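Local coordinates for protein inactive glucansucrase (Lactobacillus reuteri, PDB 5JBD) that is a catalytically inactive member of glycosyl hydrolase family 70, a large multidomain protein of the TIM-barrel clan that holds a bound calcium ion, at residues L53-W58 with L853-A858; I195-N200 with A761-R766; A212-R217 with N246-V251; Q784-Y789 with S845-G850. One frame throughout, in Å; residues are numbered along the deposited sequence.

Contact 1: L53-W58 with L853-A858; sequences LSYTDW and LAVKLA. With SO4 (sulfate ion), chain F.
Val855 and Tyr55 give the two largest shares of the surface buried here. Methyl CG2 of Val855 sits over the middle of the Tyr55 ring, 3.6 Å from its centroid and only 3° off the normal, a well-centred CH-pi contact. In Val855, CG1 stands anti to the backbone N (chi1 175°) and reaches the phenol end, 3.7 Å from Tyr55 OH, which puts CG2 on the other branch, over the ring. The same CG2 also touches Leu53 CB at 3.7 Å, so one methyl fills the angle between two residues of 53-58. Beneath these side chains the backbones form a single beta bridge, Ser54 with Ala854: Val855 N donates to Leu53 O (2.8 Å) and Tyr55 N to Leu853 O (2.9 Å). The bridge ties the N-terminal part of the chain to its C-terminal part, consistent with the out-and-back course of family 70 chains, whose domains are largely built from two separate lengths of sequence. Ser54 also opens a type I beta turn that runs to Asp57. Thr56 carries OG1 between its backbone N and carbonyl carbon (chi1 53°), and this hydroxyl lies 3.8 Å from Leu853 CD2; the Thr56 side chain also touches Ala161 of helix 151-162. At the far end a water in the plane of the Tyr55 ring joins its OH (2.9 Å) to Lys856 N, and a second water links Leu53 N to Val855 O. Phe787 of strand 784-791 packs against Ser54, Leu853 and Ala854.

Contact 2: I195-N200 with A761-R766; sequences IFVNNN and AVTVTR
Ile195 pairs with Thr765 in an antiparallel ladder, their side chains lying next to each other and pointing the same way. Ile195 N donates to Thr765 O at 3.0 Å, and Thr765 N returns a longer bond of 3.3 Å to Ile195 O, which makes them a hydrogen-bonded pair. The hydroxyl of Thr765 is engaged elsewhere, with Asn783 N. Phe196 follows on the opposite face, in a non-hydrogen-bonded pair with Val764. Its ring is met in two ways: Val762 stands over one face, with CG2 3.8 Å from Phe196 CE1, whereas Val764 CG1 comes to the rim, 3.7 Å from Phe196 CD1. At Val197 the N-H points almost straight at Thr763 O (2.9 Å, 175° at the hydrogen), but past this bond the strands part, and a water spans from Val197 O to Thr763 N. The side chains of Val197 and Thr763 cross at about a right angle, CG2 to CG2 at 3.8 Å. Asn199 then turns back to the strand. CG is anti to the backbone N (chi1 -178°), which carries the amide toward Thr763; ND2 donates to Thr763 OG1 at 3.0 Å, the oxygen lying in the amide plane. Both partners have further bonds, ND2 to Lys206 O and OG1 to the hydroxyl of Thr209. The pairing lies inside an antiparallel sheet: strand 841-845 runs beside 193-197 and packs Gln841 and Thr844 against Phe196, while strand 784-791 flanks 758-767 on its other side.

Contact 3: A212-R217 with N246-V251; sequences ADSNYR and NSNPVV. With GOL (glycerol), chain J.
Tyr216 covers Pro249 at the start of helix 249-263, where Asn248 is the N-cap. The two side chains meet tip to tip: Pro249 CD lies over the centre of the phenol ring, 3.4 Å from the centroid and 9° off its normal, a CH-pi contact, and Pro249 CG comes 3.7 Å from Tyr216 OH. Behind the ring, Tyr216 CB rests against Ser247 OG, a hydroxyl whose own hydrogen bonds go to Asp245 and Leu218 N. Asn248 works in two directions. Its CG is anti to the backbone N (chi1 -176°), and OD1 accepts from Val250 N (2.8 Å), with a weak second bond from Val251 N. Its ND2 donates to a water at 2.8 Å, which also binds Ser214 OG, and to O3 of a glycerol, probably from the crystallisation liquor, at 3.1 Å. That glycerol takes Asn215 N on O1 and brings C1 to the edge of the Tyr216 ring, in its plane. Ser214 OG also accepts the N-H of Tyr216 (2.9 Å), an ST turn in the loop that carries the ring. Asparagine at the N-cap with proline in the first turn, a position needing no N-H donor within the helix, is a classic helix start.

Contact 4: Q784-Y789 with S845-G850; sequences QIYFAY and SLQNIG
Gln847 reaches across to strand 784-791, and its side chain touches it at nearly every step. CB lies 3.5 Å from Tyr786 OH, the same hydroxyl that accepts from Gln847 N at 3.1 Å. CG, anti to the carbonyl carbon (chi1 -65°), passes the phenol more distantly, and the chain then runs out extended to CD. There the amide divides. OE1 receives Tyr789 N on a lone pair at 2.7 Å, and it also lies in the plane of the Tyr789 ring, 3.5 Å from CD1 at the edge. NE2 donates to Tyr789 O at 3.1 Å, close to its own amide plane, and has a further bond to Thr844 OG1. One side chain thus meets both backbone groups of Tyr789, whose O also takes Asn242 ND2. Beside it Ile849 CG1 packs on Tyr786 CE1 at 3.7 Å, with CD1 over the ring face. A water joins Phe787 N to Gly850 O. The phenol of Tyr786 is also hydrogen-bonded to the carboxylate of Glu172, which takes in the backbone N-H groups of Asn848, Ile849 and Gly850 as well, gathering loop and phenol on one carboxylate. Pairing a primary amide with the N-H and C=O of one strand residue imitates a neighbouring strand, here at 784-791, an outermost strand of the antiparallel sheet.

Contacts 2 and 4 both reach one antiparallel sheet, their centres about 11 Å apart: strand 758-767 pairs with 193-197 on one side and 784-791 on the other. Contact 3, about 14 Å from contact 2 between centres, joins the loop between strands 193-197 and 242-244 to the start of helix 249-263, with Asn198 and Asn199 probably hydrogen-bonded to Ser214 and Asp213. Contact 1 touches contact 4 through Phe787, centres about 14 Å apart, but lies about 29 Å from contact 3. Along the chain, contact 1 encloses the others, contact 3 is nested in contact 2, and contact 4 follows both. Remote parts of the sequence therefore meet in one sheet, as expected for the discontinuous domains of this family.

Contact 1: L53-W58 with L853-A858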
# COMPACT_ATOMS: atom_id res chain seq x y z
N LEU A 53 15.36 -13.96 -26.85
CA LEU A 53 14.09 -14.28 -27.52
C LEU A 53 13.08 -14.86 -26.53
O LEU A 53 13.46 -15.61 -25.63
CB LEU A 53 14.32 -15.30 -28.64
CG LEU A 53 15.19 -14.90 -29.84
CD1 LEU A 53 14.94 -15.88 -30.98
CD2 LEU A 53 15.04 -13.46 -30.31
N SER A 54 11.80 -14.54 -26.74
CA SER A 54 10.69 -15.10 -25.99
C SER A 54 9.86 -16.01 -26.88
O SER A 54 9.51 -15.63 -27.99
CB SER A 54 9.81 -13.98 -25.44
OG SER A 54 8.62 -14.51 -24.87
N TYR A 55 9.47 -17.19 -26.38
CA TYR A 55 8.61 -18.10 -27.15
C TYR A 55 7.27 -17.50 -27.57
O TYR A 55 6.73 -17.89 -28.58
CB TYR A 55 8.38 -19.43 -26.43
CG TYR A 55 9.58 -20.33 -26.46
CD1 TYR A 55 9.97 -20.97 -27.64
CD2 TYR A 55 10.34 -20.55 -25.30
CE1 TYR A 55 11.08 -21.79 -27.68
CE2 TYR A 55 11.45 -21.38 -25.33
CZ TYR A 55 11.82 -21.99 -26.52
OH TYR A 55 12.92 -22.79 -26.55
N THR A 56 6.74 -16.56 -26.80
CA THR A 56 5.46 -15.92 -27.12
C THR A 56 5.59 -14.68 -28.01
O THR A 56 4.59 -14.05 -28.33
CB THR A 56 4.67 -15.57 -25.83
OG1 THR A 56 5.51 -14.80 -24.94
CG2 THR A 56 4.24 -16.84 -25.14
N ASP A 57 6.81 -14.32 -28.41
CA ASP A 57 7.04 -13.22 -29.34
C ASP A 57 6.90 -13.69 -30.79
O ASP A 57 6.70 -14.86 -31.08
CB ASP A 57 8.41 -12.55 -29.09
CG ASP A 57 8.35 -11.43 -28.05
OD1 ASP A 57 7.24 -11.07 -27.58
OD2 ASP A 57 9.42 -10.93 -27.69
N TRP A 58 6.99 -12.72 -31.69
CA TRP A 58 6.79 -12.91 -33.09
C TRP A 58 8.03 -12.49 -33.88
O TRP A 58 8.90 -11.75 -33.39
CB TRP A 58 5.57 -12.09 -33.52
CG TRP A 58 4.25 -12.54 -32.94
CD1 TRP A 58 3.93 -12.74 -31.60
CD2 TRP A 58 3.05 -12.80 -33.67
NE1 TRP A 58 2.63 -13.13 -31.48
CE2 TRP A 58 2.06 -13.18 -32.72
CE3 TRP A 58 2.72 -12.76 -35.02
CZ2 TRP A 58 0.78 -13.50 -33.10
CZ3 TRP A 58 1.44 -13.08 -35.39
CH2 TRP A 58 0.48 -13.46 -34.43
N LEU A 853 9.98 -18.58 -20.66
CA LEU A 853 9.75 -17.81 -21.89
C LEU A 853 11.03 -17.64 -22.70
O LEU A 853 10.99 -17.68 -23.93
CB LEU A 853 9.15 -16.42 -21.60
CG LEU A 853 7.71 -16.34 -21.08
CD1 LEU A 853 7.30 -14.89 -20.85
CD2 LEU A 853 6.75 -17.00 -22.04
N ALA A 854 12.16 -17.46 -22.00
CA ALA A 854 13.46 -17.23 -22.64
C ALA A 854 13.90 -18.43 -23.47
O ALA A 854 14.00 -19.54 -22.94
CB ALA A 854 14.51 -16.89 -21.59
N VAL A 855 14.17 -18.21 -24.76
CA VAL A 855 14.49 -19.29 -25.68
C VAL A 855 15.91 -19.78 -25.45
O VAL A 855 16.87 -19.00 -25.48
CB VAL A 855 14.31 -18.85 -27.16
CG1 VAL A 855 14.76 -19.96 -28.12
CG2 VAL A 855 12.86 -18.48 -27.43
N LYS A 856 16.03 -21.08 -25.21
CA LYS A 856 17.30 -21.78 -25.18
C LYS A 856 17.34 -22.72 -26.37
O LYS A 856 16.31 -23.30 -26.74
CB LYS A 856 17.44 -22.56 -23.88
CG LYS A 856 17.51 -21.68 -22.65
CD LYS A 856 17.67 -22.47 -21.36
CE LYS A 856 17.91 -21.52 -20.19
NZ LYS A 856 17.93 -22.17 -18.85
N LEU A 857 18.52 -22.87 -26.96
CA LEU A 857 18.73 -23.84 -28.03
C LEU A 857 18.75 -25.25 -27.42
O LEU A 857 18.77 -25.39 -26.19
CB LEU A 857 20.03 -23.55 -28.81
CG LEU A 857 20.17 -22.38 -29.79
CD1 LEU A 857 19.76 -22.82 -31.17
CD2 LEU A 857 19.44 -21.10 -29.40
N ALA A 858 18.73 -26.28 -28.26
CA ALA A 858 18.70 -27.67 -27.79
C ALA A 858 19.88 -28.01 -26.86
O ALA A 858 19.71 -28.77 -25.90
CB ALA A 858 18.64 -28.64 -28.96
S SO4 F . 18.00 -25.86 -32.18
O1 SO4 F . 17.41 -27.14 -32.63
O2 SO4 F . 19.00 -25.36 -33.16
O3 SO4 F . 18.69 -26.08 -30.89
O4 SO4 F . 16.94 -24.85 -32.02
O HOH W 1 16.77 -16.13 -25.59
O HOH W 2 14.04 -22.96 -23.90

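Contact 2: I195-N200 with A761-R766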
# COMPACT_ATOMS: atom_id res chain seq x y z
N ILE A 195 14.13 -12.11 -6.74
CA ILE A 195 15.13 -11.02 -6.65
C ILE A 195 15.89 -10.87 -7.97
O ILE A 195 16.05 -11.84 -8.71
CB ILE A 195 16.17 -11.21 -5.52
CG1 ILE A 195 16.95 -12.53 -5.66
CG2 ILE A 195 15.47 -11.13 -4.16
CD1 ILE A 195 18.07 -12.69 -4.64
N PHE A 196 16.36 -9.66 -8.25
CA PHE A 196 17.24 -9.39 -9.39
C PHE A 196 18.69 -9.47 -8.93
O PHE A 196 19.08 -8.79 -7.96
CB PHE A 196 16.98 -7.99 -9.97
CG PHE A 196 15.56 -7.74 -10.41
CD1 PHE A 196 14.72 -8.78 -10.80
CD2 PHE A 196 15.07 -6.45 -10.46
CE1 PHE A 196 13.43 -8.52 -11.22
CE2 PHE A 196 13.78 -6.19 -10.88
CZ PHE A 196 12.95 -7.23 -11.26
N VAL A 197 19.47 -10.32 -9.60
CA VAL A 197 20.88 -10.55 -9.24
C VAL A 197 21.80 -10.18 -10.38
O VAL A 197 21.37 -10.09 -11.54
CB VAL A 197 21.16 -12.01 -8.80
CG1 VAL A 197 20.24 -12.42 -7.64
CG2 VAL A 197 21.10 -13.00 -9.96
N ASN A 198 23.07 -9.98 -10.04
CA ASN A 198 24.09 -9.62 -11.01
C ASN A 198 24.43 -10.80 -11.92
O ASN A 198 24.44 -11.95 -11.50
CB ASN A 198 25.37 -9.10 -10.33
CG ASN A 198 25.19 -7.73 -9.71
OD1 ASN A 198 24.16 -7.08 -9.87
ND2 ASN A 198 26.20 -7.29 -8.97
N ASN A 199 24.70 -10.48 -13.18
CA ASN A 199 25.05 -11.50 -14.16
C ASN A 199 25.80 -10.86 -15.33
O ASN A 199 25.19 -10.36 -16.29
CB ASN A 199 23.81 -12.25 -14.65
CG ASN A 199 24.16 -13.35 -15.64
OD1 ASN A 199 25.34 -13.70 -15.82
ND2 ASN A 199 23.14 -13.91 -16.29
N ASN A 200 27.13 -10.89 -15.23
CA ASN A 200 28.00 -10.43 -16.29
C ASN A 200 28.80 -11.61 -16.87
O ASN A 200 29.97 -11.46 -17.21
CB ASN A 200 28.93 -9.33 -15.75
CG ASN A 200 29.68 -8.58 -16.86
OD1 ASN A 200 29.20 -8.45 -18.00
ND2 ASN A 200 30.87 -8.08 -16.53
N ALA A 761 15.16 -8.10 -19.83
CA ALA A 761 15.75 -9.37 -19.45
C ALA A 761 16.55 -9.15 -18.17
O ALA A 761 17.53 -8.41 -18.15
CB ALA A 761 16.64 -9.94 -20.55
N VAL A 762 16.09 -9.78 -17.10
CA VAL A 762 16.80 -9.74 -15.80
C VAL A 762 17.15 -11.16 -15.39
O VAL A 762 16.47 -12.10 -15.79
CB VAL A 762 15.94 -9.07 -14.70
CG1 VAL A 762 15.90 -7.57 -14.92
CG2 VAL A 762 14.53 -9.63 -14.65
N THR A 763 18.21 -11.31 -14.60
CA THR A 763 18.58 -12.60 -14.05
C THR A 763 17.99 -12.69 -12.64
O THR A 763 18.24 -11.80 -11.81
CB THR A 763 20.10 -12.79 -14.06
OG1 THR A 763 20.59 -12.63 -15.40
CG2 THR A 763 20.47 -14.17 -13.55
N VAL A 764 17.22 -13.75 -12.37
CA VAL A 764 16.45 -13.85 -11.12
C VAL A 764 16.56 -15.17 -10.35
O VAL A 764 16.96 -16.19 -10.89
CB VAL A 764 14.95 -13.57 -11.34
CG1 VAL A 764 14.75 -12.28 -12.14
CG2 VAL A 764 14.24 -14.74 -12.02
N THR A 765 16.17 -15.11 -9.07
CA THR A 765 16.15 -16.27 -8.18
C THR A 765 14.87 -16.21 -7.35
O THR A 765 14.46 -15.13 -6.90
CB THR A 765 17.39 -16.27 -7.26
OG1 THR A 765 18.56 -16.45 -8.06
CG2 THR A 765 17.32 -17.37 -6.21
N ARG A 766 14.25 -17.37 -7.16
CA ARG A 766 12.98 -17.48 -6.44
C ARG A 766 13.25 -17.34 -4.94
O ARG A 766 13.95 -18.16 -4.37
CB ARG A 766 12.34 -18.84 -6.72
CG ARG A 766 10.98 -19.09 -6.07
CD ARG A 766 9.89 -18.26 -6.70
NE ARG A 766 8.60 -18.52 -6.06
CZ ARG A 766 8.21 -18.03 -4.88
NH1 ARG A 766 9.01 -17.23 -4.17
NH2 ARG A 766 7.00 -18.35 -4.40
O HOH W 3 19.09 -8.96 -13.00

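Contact 3: A212-R217 with N246-V251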
# COMPACT_ATOMS: atom_id res chain seq x y z
N ALA A 212 21.68 -4.52 -15.97
CA ALA A 212 20.85 -4.54 -14.73
C ALA A 212 21.63 -4.84 -13.44
O ALA A 212 21.02 -5.00 -12.37
CB ALA A 212 19.70 -5.54 -14.90
N ASP A 213 22.96 -4.93 -13.54
CA ASP A 213 23.80 -5.16 -12.37
C ASP A 213 23.80 -3.96 -11.43
O ASP A 213 23.56 -2.82 -11.85
CB ASP A 213 25.25 -5.46 -12.77
CG ASP A 213 25.43 -6.83 -13.42
OD1 ASP A 213 24.45 -7.60 -13.52
OD2 ASP A 213 26.57 -7.13 -13.83
N SER A 214 24.05 -4.24 -10.15
CA SER A 214 24.13 -3.21 -9.13
C SER A 214 25.17 -3.58 -8.07
O SER A 214 25.34 -4.75 -7.72
CB SER A 214 22.76 -2.98 -8.50
OG SER A 214 22.82 -2.10 -7.37
N ASN A 215 25.87 -2.56 -7.58
CA ASN A 215 26.76 -2.68 -6.42
C ASN A 215 26.00 -2.48 -5.10
O ASN A 215 26.61 -2.53 -4.05
CB ASN A 215 27.89 -1.65 -6.52
CG ASN A 215 28.85 -1.93 -7.65
OD1 ASN A 215 29.21 -1.01 -8.39
ND2 ASN A 215 29.24 -3.19 -7.83
N TYR A 216 24.69 -2.22 -5.16
CA TYR A 216 23.90 -1.92 -3.98
C TYR A 216 22.93 -3.07 -3.70
O TYR A 216 23.39 -4.17 -3.39
CB TYR A 216 23.28 -0.53 -4.11
CG TYR A 216 24.39 0.49 -4.10
CD1 TYR A 216 24.97 0.88 -2.89
CD2 TYR A 216 24.94 0.98 -5.28
CE1 TYR A 216 26.04 1.76 -2.86
CE2 TYR A 216 26.01 1.88 -5.26
CZ TYR A 216 26.56 2.26 -4.05
OH TYR A 216 27.62 3.15 -3.99
N ARG A 217 21.63 -2.87 -3.85
CA ARG A 217 20.65 -3.87 -3.47
C ARG A 217 20.89 -4.40 -2.03
O ARG A 217 20.83 -5.61 -1.79
CB ARG A 217 20.59 -5.03 -4.49
CG ARG A 217 20.10 -4.62 -5.89
CD ARG A 217 19.71 -5.81 -6.77
NE ARG A 217 19.18 -5.38 -8.07
CZ ARG A 217 19.76 -5.54 -9.28
NH1 ARG A 217 20.93 -6.18 -9.43
NH2 ARG A 217 19.16 -5.07 -10.36
N ASN A 246 16.07 1.21 -2.42
CA ASN A 246 16.29 2.42 -1.61
C ASN A 246 17.66 2.47 -0.90
O ASN A 246 17.93 3.41 -0.16
CB ASN A 246 15.12 2.64 -0.64
CG ASN A 246 13.86 3.17 -1.35
OD1 ASN A 246 13.84 4.33 -1.81
ND2 ASN A 246 12.82 2.36 -1.44
N SER A 247 18.53 1.48 -1.13
CA SER A 247 19.96 1.56 -0.74
C SER A 247 20.83 2.20 -1.84
O SER A 247 21.98 2.55 -1.59
CB SER A 247 20.51 0.18 -0.43
OG SER A 247 20.72 -0.58 -1.61
N ASN A 248 20.30 2.35 -3.06
CA ASN A 248 21.10 2.92 -4.17
C ASN A 248 21.21 4.44 -3.97
O ASN A 248 20.19 5.11 -3.91
CB ASN A 248 20.45 2.59 -5.52
CG ASN A 248 21.27 3.07 -6.70
OD1 ASN A 248 21.62 4.25 -6.78
ND2 ASN A 248 21.59 2.17 -7.63
N PRO A 249 22.45 4.98 -3.87
CA PRO A 249 22.60 6.44 -3.66
C PRO A 249 21.91 7.35 -4.68
O PRO A 249 21.46 8.44 -4.31
CB PRO A 249 24.12 6.66 -3.69
CG PRO A 249 24.70 5.34 -3.33
CD PRO A 249 23.76 4.31 -3.90
N VAL A 250 21.80 6.90 -5.93
CA VAL A 250 21.07 7.65 -6.97
C VAL A 250 19.56 7.66 -6.67
O VAL A 250 18.90 8.70 -6.81
CB VAL A 250 21.37 7.14 -8.41
CG1 VAL A 250 20.54 7.90 -9.44
CG2 VAL A 250 22.86 7.28 -8.73
N VAL A 251 19.03 6.52 -6.24
CA VAL A 251 17.63 6.44 -5.83
C VAL A 251 17.39 7.33 -4.60
O VAL A 251 16.35 8.01 -4.51
CB VAL A 251 17.20 4.98 -5.57
CG1 VAL A 251 15.77 4.91 -5.02
CG2 VAL A 251 17.28 4.17 -6.85
C1 GOL J . 24.56 0.68 -9.07
O1 GOL J . 25.73 -0.13 -9.03
C2 GOL J . 23.99 0.74 -10.49
O2 GOL J . 22.63 0.26 -10.48
C3 GOL J . 24.00 2.18 -11.00
O3 GOL J . 23.09 2.98 -10.23
O HOH W 4 20.71 -0.46 -7.33

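Contact 4: Q784-Y789 with S845-G850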
# COMPACT_ATOMS: atom_id res chain seq x y z
N GLN A 784 18.14 -17.37 -13.36
CA GLN A 784 17.40 -17.61 -14.60
C GLN A 784 17.02 -16.29 -15.23
O GLN A 784 16.55 -15.38 -14.55
CB GLN A 784 16.11 -18.39 -14.34
CG GLN A 784 16.31 -19.82 -13.88
CD GLN A 784 17.13 -20.66 -14.84
OE1 GLN A 784 16.86 -20.69 -16.04
NE2 GLN A 784 18.13 -21.34 -14.30
N ILE A 785 17.19 -16.19 -16.55
CA ILE A 785 16.74 -15.01 -17.28
C ILE A 785 15.21 -15.02 -17.34
O ILE A 785 14.61 -16.01 -17.74
CB ILE A 785 17.41 -14.90 -18.67
CG1 ILE A 785 18.92 -14.71 -18.47
CG2 ILE A 785 16.80 -13.74 -19.45
CD1 ILE A 785 19.73 -14.42 -19.70
N TYR A 786 14.62 -13.88 -16.99
CA TYR A 786 13.18 -13.69 -16.81
C TYR A 786 12.81 -12.34 -17.41
O TYR A 786 13.54 -11.35 -17.20
CB TYR A 786 12.90 -13.69 -15.29
CG TYR A 786 11.46 -13.55 -14.81
CD1 TYR A 786 10.49 -14.51 -15.12
CD2 TYR A 786 11.07 -12.49 -13.97
CE1 TYR A 786 9.18 -14.40 -14.65
CE2 TYR A 786 9.76 -12.38 -13.49
CZ TYR A 786 8.82 -13.33 -13.82
OH TYR A 786 7.51 -13.22 -13.35
N PHE A 787 11.71 -12.28 -18.15
CA PHE A 787 11.34 -11.07 -18.87
C PHE A 787 10.35 -10.21 -18.08
O PHE A 787 9.21 -9.97 -18.49
CB PHE A 787 10.79 -11.42 -20.27
CG PHE A 787 11.76 -12.18 -21.13
CD1 PHE A 787 13.09 -11.77 -21.27
CD2 PHE A 787 11.34 -13.29 -21.86
CE1 PHE A 787 13.97 -12.47 -22.09
CE2 PHE A 787 12.21 -13.98 -22.68
CZ PHE A 787 13.53 -13.57 -22.80
N ALA A 788 10.81 -9.71 -16.93
CA ALA A 788 9.96 -8.93 -16.03
C ALA A 788 9.63 -7.60 -16.65
O ALA A 788 10.46 -7.03 -17.38
CB ALA A 788 10.67 -8.71 -14.70
N TYR A 789 8.43 -7.11 -16.36
CA TYR A 789 8.09 -5.71 -16.62
C TYR A 789 8.78 -4.87 -15.55
O TYR A 789 8.49 -5.01 -14.37
CB TYR A 789 6.57 -5.51 -16.59
CG TYR A 789 5.90 -6.13 -17.79
CD1 TYR A 789 5.55 -7.47 -17.82
CD2 TYR A 789 5.67 -5.38 -18.94
CE1 TYR A 789 4.95 -8.04 -18.94
CE2 TYR A 789 5.06 -5.93 -20.07
CZ TYR A 789 4.71 -7.27 -20.06
OH TYR A 789 4.13 -7.82 -21.16
N SER A 845 7.48 -9.06 -7.15
CA SER A 845 6.54 -10.15 -6.93
C SER A 845 6.31 -10.87 -8.26
O SER A 845 6.53 -10.30 -9.32
CB SER A 845 5.22 -9.66 -6.34
OG SER A 845 4.67 -8.57 -7.06
N LEU A 846 5.91 -12.13 -8.20
CA LEU A 846 5.78 -12.95 -9.40
C LEU A 846 4.78 -12.28 -10.34
O LEU A 846 3.72 -11.83 -9.91
CB LEU A 846 5.33 -14.37 -9.06
CG LEU A 846 6.14 -15.16 -8.03
CD1 LEU A 846 5.59 -16.57 -7.89
CD2 LEU A 846 7.63 -15.18 -8.35
N GLN A 847 5.14 -12.17 -11.63
CA GLN A 847 4.34 -11.37 -12.57
C GLN A 847 3.37 -12.19 -13.43
O GLN A 847 2.70 -11.62 -14.30
CB GLN A 847 5.27 -10.51 -13.44
CG GLN A 847 6.01 -9.46 -12.63
CD GLN A 847 6.72 -8.43 -13.49
OE1 GLN A 847 6.78 -8.57 -14.72
NE2 GLN A 847 7.28 -7.41 -12.86
N ASN A 848 3.30 -13.50 -13.20
CA ASN A 848 2.38 -14.40 -13.89
C ASN A 848 2.64 -14.51 -15.42
O ASN A 848 1.70 -14.62 -16.19
CB ASN A 848 0.91 -14.01 -13.64
CG ASN A 848 0.53 -14.02 -12.17
OD1 ASN A 848 -0.05 -13.06 -11.67
ND2 ASN A 848 0.84 -15.10 -11.48
N ILE A 849 3.92 -14.51 -15.82
CA ILE A 849 4.30 -14.67 -17.24
C ILE A 849 4.99 -16.00 -17.58
O ILE A 849 4.92 -16.45 -18.73
CB ILE A 849 5.16 -13.49 -17.74
CG1 ILE A 849 6.47 -13.37 -16.96
CG2 ILE A 849 4.36 -12.20 -17.66
CD1 ILE A 849 7.38 -12.28 -17.46
N GLY A 850 5.68 -16.58 -16.61
CA GLY A 850 6.37 -17.86 -16.78
C GLY A 850 7.88 -17.69 -16.72
O GLY A 850 8.41 -16.66 -17.14
O HOH W 5 10.33 -14.85 -18.68